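Local structure of DisA protein (Sorangium cellulosum, 6CCA) at residues 139-142 against 143-146; 179-182 against 183-186. The protein catalyses carbon methylation on a trans-acyltransferase polyketide assembly line, probably helping to build the gem-dimethyl group of disorazol. All blocks are in the same frame, centred on the assembly; numbering follows the deposited sequence.

Contact 1: residues 139-142 against 143-146; sequences ERRM and QQLA
One face of the Arg141 guanidinium rests on Leu145, whose CD2 lies 3.7 Å from Arg141 CZ, over the centre of the group, while the Gln144 amide sits at its edge. There Arg141 NH1 donates to Gln144 OE1 at 3.0 Å with an N-H...O angle of 154°. The acceptor is close to the guanidinium plane, but NH1 stands above the amide carbonyl plane and so does not meet a lone pair squarely; the two planes are 85° apart. The Arg141 chain reaches this place because CG lies anti to the backbone N (chi1 -170°) and a bend at chi2 sends it along the helix toward its C-terminal end.

On another side of the helix, the planes of Glu139 and Gln143 are likewise nearly perpendicular. Gln143 NE2, donating within its own amide plane, approaches Glu139 OE2 from the syn side at 2.8 Å. Next to this pair the Met142 CE methyl packs on Gln143 CG (3.9 Å), and Met142 with Leu145 faces Phe64 of helix 55-75 and Val155 of helix 152-163.

Both polar links span three or four residues along the last turns of helix 135-146, beside regular backbone bonds such as Leu145 N to Arg141 O (2.9 Å). Each pairs a charged group with a neutral amide, which orients the group without neutralising it; a cationic group near the helix C-terminus is probably favoured electrostatically.

Contact 2: residues 179-182 against 183-186; sequences LFPQ and GSMD
Phe180 and Met185 run side by side, pointing the same way, and with the Ser184 carbonyl they form the closely packed part of this loop. The Met185 CE methyl comes within 3.5 Å of Phe180 CE1, approaching obliquely, and the sulfur stays at the ring edge, with Met185 SD 5.1 Å from the centroid of the Phe180 ring and 84° off its normal, a Met-aromatic contact. Ser184 O also meets the edge near the ring plane, 3.4 Å from Phe180 CD1, and takes a bent CH...O contact from Phe180 CA. A bend at chi2 (-69°) folds the methionine back so that its end returns to the ring. Beyond the two segments, Met188 of the same loop touches the phenylalanine and Thr235 the methionine.

Two overlapping beta turns reverse the chain just after helix 175-179. The first, close to type II with Pro181 and Gln182 at its corners, is closed by Gly183 N donating to Phe180 O at 2.9 Å. The second, of type I' with Gln182 and Gly183 at its corners, is closed by Ser184 N and Pro181 O at 2.8 Å. In both, the donor stands well above the carbonyl plane. Gln182 and Gly183 both have positive phi, and that of Gly183, 80°, is one that glycine adopts readily.

By contrast, the corner of the turns is the loose side: Gln182 and Gly183 are exposed, and the glutamine side chain approaches the following segment through CB. Water does part of the joining as well, one molecule donating to Leu179 O at 2.6 Å and to Ser184 O at 2.8 Å, thereby tying the helix end to the returning arm of the loop. The Ser184 hydroxyl could form an ST turn with Asp186 N, but its modelled position is doubtful.

How the contacts relate
Contact 1 precedes contact 2 along the chain, and the two do not touch: their centres are 22 Å apart and their nearest atoms about 13 Å. Helix 152-163 connects them, packing through Val155 and Trp159 on the side chains of contact 1 and through Leu157 and Cys161 on Leu179 of contact 2. Contact 1, on helix 135-146, lies farther out, its centre about 25 Å from that of the chain, against about 19 Å for the 179-186 loop. The loop reaches the methyltransferase core through Met185 on Thr235 in the glycine-rich loop after strand 226-231, which in related methyltransferases helps bind S-adenosylmethionine.

Contact 1: residues 139-142 against 143-146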
loop_
_atom_site.group_PDB
_atom_site.type_symbol
_atom_site.label_atom_id
_atom_site.label_comp_id
_atom_site.label_asym_id
_atom_site.label_seq_id
_atom_site.Cartn_x
_atom_site.Cartn_y
_atom_site.Cartn_z
ATOM N N GLU A 139 -7.686 -8.145 -24.908
ATOM C CA GLU A 139 -8.655 -9.101 -24.352
ATOM C C GLU A 139 -8.156 -10.535 -24.315
ATOM O O GLU A 139 -8.299 -11.199 -23.280
ATOM C CB GLU A 139 -10.028 -8.955 -25.081
ATOM C CG GLU A 139 -11.163 -9.606 -24.275
ATOM C CD GLU A 139 -11.299 -11.097 -24.551
ATOM O OE1 GLU A 139 -10.635 -11.552 -25.531
ATOM O OE2 GLU A 139 -12.048 -11.807 -23.796
ATOM N N ARG A 140 -7.414 -10.949 -25.377
ATOM C CA ARG A 140 -6.768 -12.268 -25.410
ATOM C C ARG A 140 -5.720 -12.335 -24.338
ATOM O O ARG A 140 -5.606 -13.323 -23.606
ATOM C CB ARG A 140 -6.141 -12.624 -26.793
ATOM C CG ARG A 140 -7.166 -12.927 -27.900
ATOM C CD ARG A 140 -6.590 -13.350 -29.308
ATOM N NE ARG A 140 -6.001 -12.209 -30.082
ATOM C CZ ARG A 140 -6.599 -11.471 -31.035
ATOM N NH1 ARG A 140 -7.849 -11.713 -31.444
ATOM N NH2 ARG A 140 -5.928 -10.468 -31.582
ATOM N N ARG A 141 -4.913 -11.292 -24.219
ATOM C CA ARG A 141 -3.811 -11.293 -23.190
ATOM C C ARG A 141 -4.324 -11.356 -21.797
ATOM O O ARG A 141 -3.774 -12.073 -20.976
ATOM C CB ARG A 141 -2.899 -10.068 -23.364
ATOM C CG ARG A 141 -1.611 -10.069 -22.540
ATOM C CD ARG A 141 -0.877 -11.359 -22.757
ATOM N NE ARG A 141 0.430 -11.310 -22.102
ATOM C CZ ARG A 141 1.195 -12.397 -21.946
ATOM N NH1 ARG A 141 0.719 -13.599 -22.315
ATOM N NH2 ARG A 141 2.383 -12.290 -21.349
ATOM N N MET A 142 -5.407 -10.649 -21.530
ATOM C CA MET A 142 -6.110 -10.704 -20.262
ATOM C C MET A 142 -6.469 -12.145 -19.914
ATOM O O MET A 142 -6.247 -12.604 -18.793
ATOM C CB MET A 142 -7.392 -9.844 -20.327
ATOM C CG MET A 142 -8.179 -9.828 -19.020
ATOM S SD MET A 142 -9.262 -11.225 -18.727
ATOM C CE MET A 142 -10.553 -10.954 -19.990
ATOM N N GLN A 143 -7.033 -12.892 -20.868
ATOM C CA GLN A 143 -7.437 -14.278 -20.568
ATOM C C GLN A 143 -6.253 -15.180 -20.266
ATOM O O GLN A 143 -6.315 -15.999 -19.330
ATOM C CB GLN A 143 -8.214 -14.902 -21.746
ATOM C CG GLN A 143 -9.563 -14.230 -21.904
ATOM C CD GLN A 143 -10.581 -15.124 -22.634
ATOM O OE1 GLN A 143 -10.571 -16.351 -22.432
ATOM N NE2 GLN A 143 -11.478 -14.518 -23.450
ATOM N N GLN A 144 -5.176 -14.960 -20.998
ATOM C CA GLN A 144 -3.918 -15.695 -20.750
ATOM C C GLN A 144 -3.361 -15.416 -19.352
ATOM O O GLN A 144 -2.976 -16.311 -18.633
ATOM C CB GLN A 144 -2.899 -15.288 -21.783
ATOM C CG GLN A 144 -3.276 -15.697 -23.192
ATOM C CD GLN A 144 -2.326 -15.231 -24.246
ATOM O OE1 GLN A 144 -1.560 -14.291 -24.083
ATOM N NE2 GLN A 144 -2.421 -15.874 -25.425
ATOM N N LEU A 145 -3.369 -14.129 -18.952
ATOM C CA LEU A 145 -2.778 -13.759 -17.677
ATOM C C LEU A 145 -3.666 -14.134 -16.548
ATOM O O LEU A 145 -3.161 -14.435 -15.467
ATOM C CB LEU A 145 -2.349 -12.314 -17.677
ATOM C CG LEU A 145 -1.257 -11.924 -18.650
ATOM C CD1 LEU A 145 -0.898 -10.431 -18.483
ATOM C CD2 LEU A 145 0.004 -12.767 -18.432
ATOM N N ALA A 146 -4.992 -14.219 -16.789
ATOM C CA ALA A 146 -5.938 -14.626 -15.755
ATOM C C ALA A 146 -5.711 -16.091 -15.346
ATOM O O ALA A 146 -6.167 -16.453 -14.294
ATOM C CB ALA A 146 -7.453 -14.411 -16.159
#

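Contact 2: residues 179-182 against 183-186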
loop_
_atom_site.group_PDB
_atom_site.type_symbol
_atom_site.label_atom_id
_atom_site.label_comp_id
_atom_site.label_asym_id
_atom_site.label_seq_id
_atom_site.Cartn_x
_atom_site.Cartn_y
_atom_site.Cartn_z
ATOM N N LEU A 179 -14.384 -0.210 -8.124
ATOM C CA LEU A 179 -13.451 -1.003 -7.304
ATOM C C LEU A 179 -14.173 -1.791 -6.197
ATOM O O LEU A 179 -13.718 -2.858 -5.801
ATOM C CB LEU A 179 -12.414 -0.089 -6.651
ATOM C CG LEU A 179 -11.569 0.736 -7.601
ATOM C CD1 LEU A 179 -10.841 1.807 -6.785
ATOM C CD2 LEU A 179 -10.592 -0.190 -8.318
ATOM N N PHE A 180 -15.311 -1.264 -5.724
ATOM C CA PHE A 180 -16.167 -1.976 -4.743
ATOM C C PHE A 180 -17.568 -2.186 -5.323
ATOM O O PHE A 180 -18.507 -1.461 -5.002
ATOM C CB PHE A 180 -16.220 -1.141 -3.461
ATOM C CG PHE A 180 -14.868 -0.911 -2.836
ATOM C CD1 PHE A 180 -14.279 -1.897 -2.046
ATOM C CD2 PHE A 180 -14.178 0.261 -3.059
ATOM C CE1 PHE A 180 -13.049 -1.700 -1.471
ATOM C CE2 PHE A 180 -12.945 0.473 -2.493
ATOM C CZ PHE A 180 -12.374 -0.506 -1.696
ATOM N N PRO A 181 -17.714 -3.173 -6.211
ATOM C CA PRO A 181 -18.981 -3.202 -6.948
ATOM C C PRO A 181 -20.119 -3.566 -6.029
ATOM O O PRO A 181 -20.004 -4.518 -5.233
ATOM C CB PRO A 181 -18.797 -4.293 -7.992
ATOM C CG PRO A 181 -17.519 -5.034 -7.605
ATOM C CD PRO A 181 -16.697 -4.070 -6.790
ATOM N N GLN A 182 -21.174 -2.776 -6.114
ATOM C CA GLN A 182 -22.329 -2.939 -5.248
ATOM C C GLN A 182 -21.910 -2.979 -3.815
ATOM O O GLN A 182 -22.478 -3.730 -3.045
ATOM C CB GLN A 182 -23.072 -4.221 -5.564
ATOM C CG GLN A 182 -24.021 -4.058 -6.711
ATOM C CD GLN A 182 -23.368 -4.355 -8.029
ATOM O OE1 GLN A 182 -22.512 -5.242 -8.132
ATOM N NE2 GLN A 182 -23.765 -3.614 -9.050
ATOM N N GLY A 183 -20.897 -2.183 -3.477
ATOM C CA GLY A 183 -20.433 -2.059 -2.124
ATOM C C GLY A 183 -19.532 -3.199 -1.707
ATOM O O GLY A 183 -18.919 -3.097 -0.679
ATOM N N SER A 184 -19.438 -4.276 -2.494
ATOM C CA SER A 184 -18.706 -5.465 -2.068
ATOM C C SER A 184 -17.163 -5.372 -2.112
ATOM O O SER A 184 -16.563 -4.387 -2.599
ATOM C CB SER A 184 -19.149 -6.667 -2.893
ATOM O OG SER A 184 -18.503 -6.648 -4.146
ATOM N N MET A 185 -16.567 -6.438 -1.565
ATOM C CA MET A 185 -15.128 -6.713 -1.588
ATOM C C MET A 185 -14.787 -7.787 -2.641
ATOM O O MET A 185 -13.692 -8.430 -2.594
ATOM C CB MET A 185 -14.695 -7.220 -0.196
ATOM C CG MET A 185 -14.697 -6.130 0.850
ATOM S SD MET A 185 -13.404 -4.922 0.580
ATOM C CE MET A 185 -14.117 -3.452 1.304
ATOM N N ASP A 186 -15.700 -8.001 -3.592
ATOM C CA ASP A 186 -15.507 -9.036 -4.594
ATOM C C ASP A 186 -14.193 -8.897 -5.387
ATOM O O ASP A 186 -13.611 -9.909 -5.860
ATOM C CB ASP A 186 -16.697 -9.012 -5.574
ATOM C CG ASP A 186 -18.025 -9.382 -4.889
ATOM O OD1 ASP A 186 -18.051 -9.556 -3.641
ATOM O OD2 ASP A 186 -19.010 -9.492 -5.636
HETATM O O HOH W 1 -14.268 -4.863 -4.202
#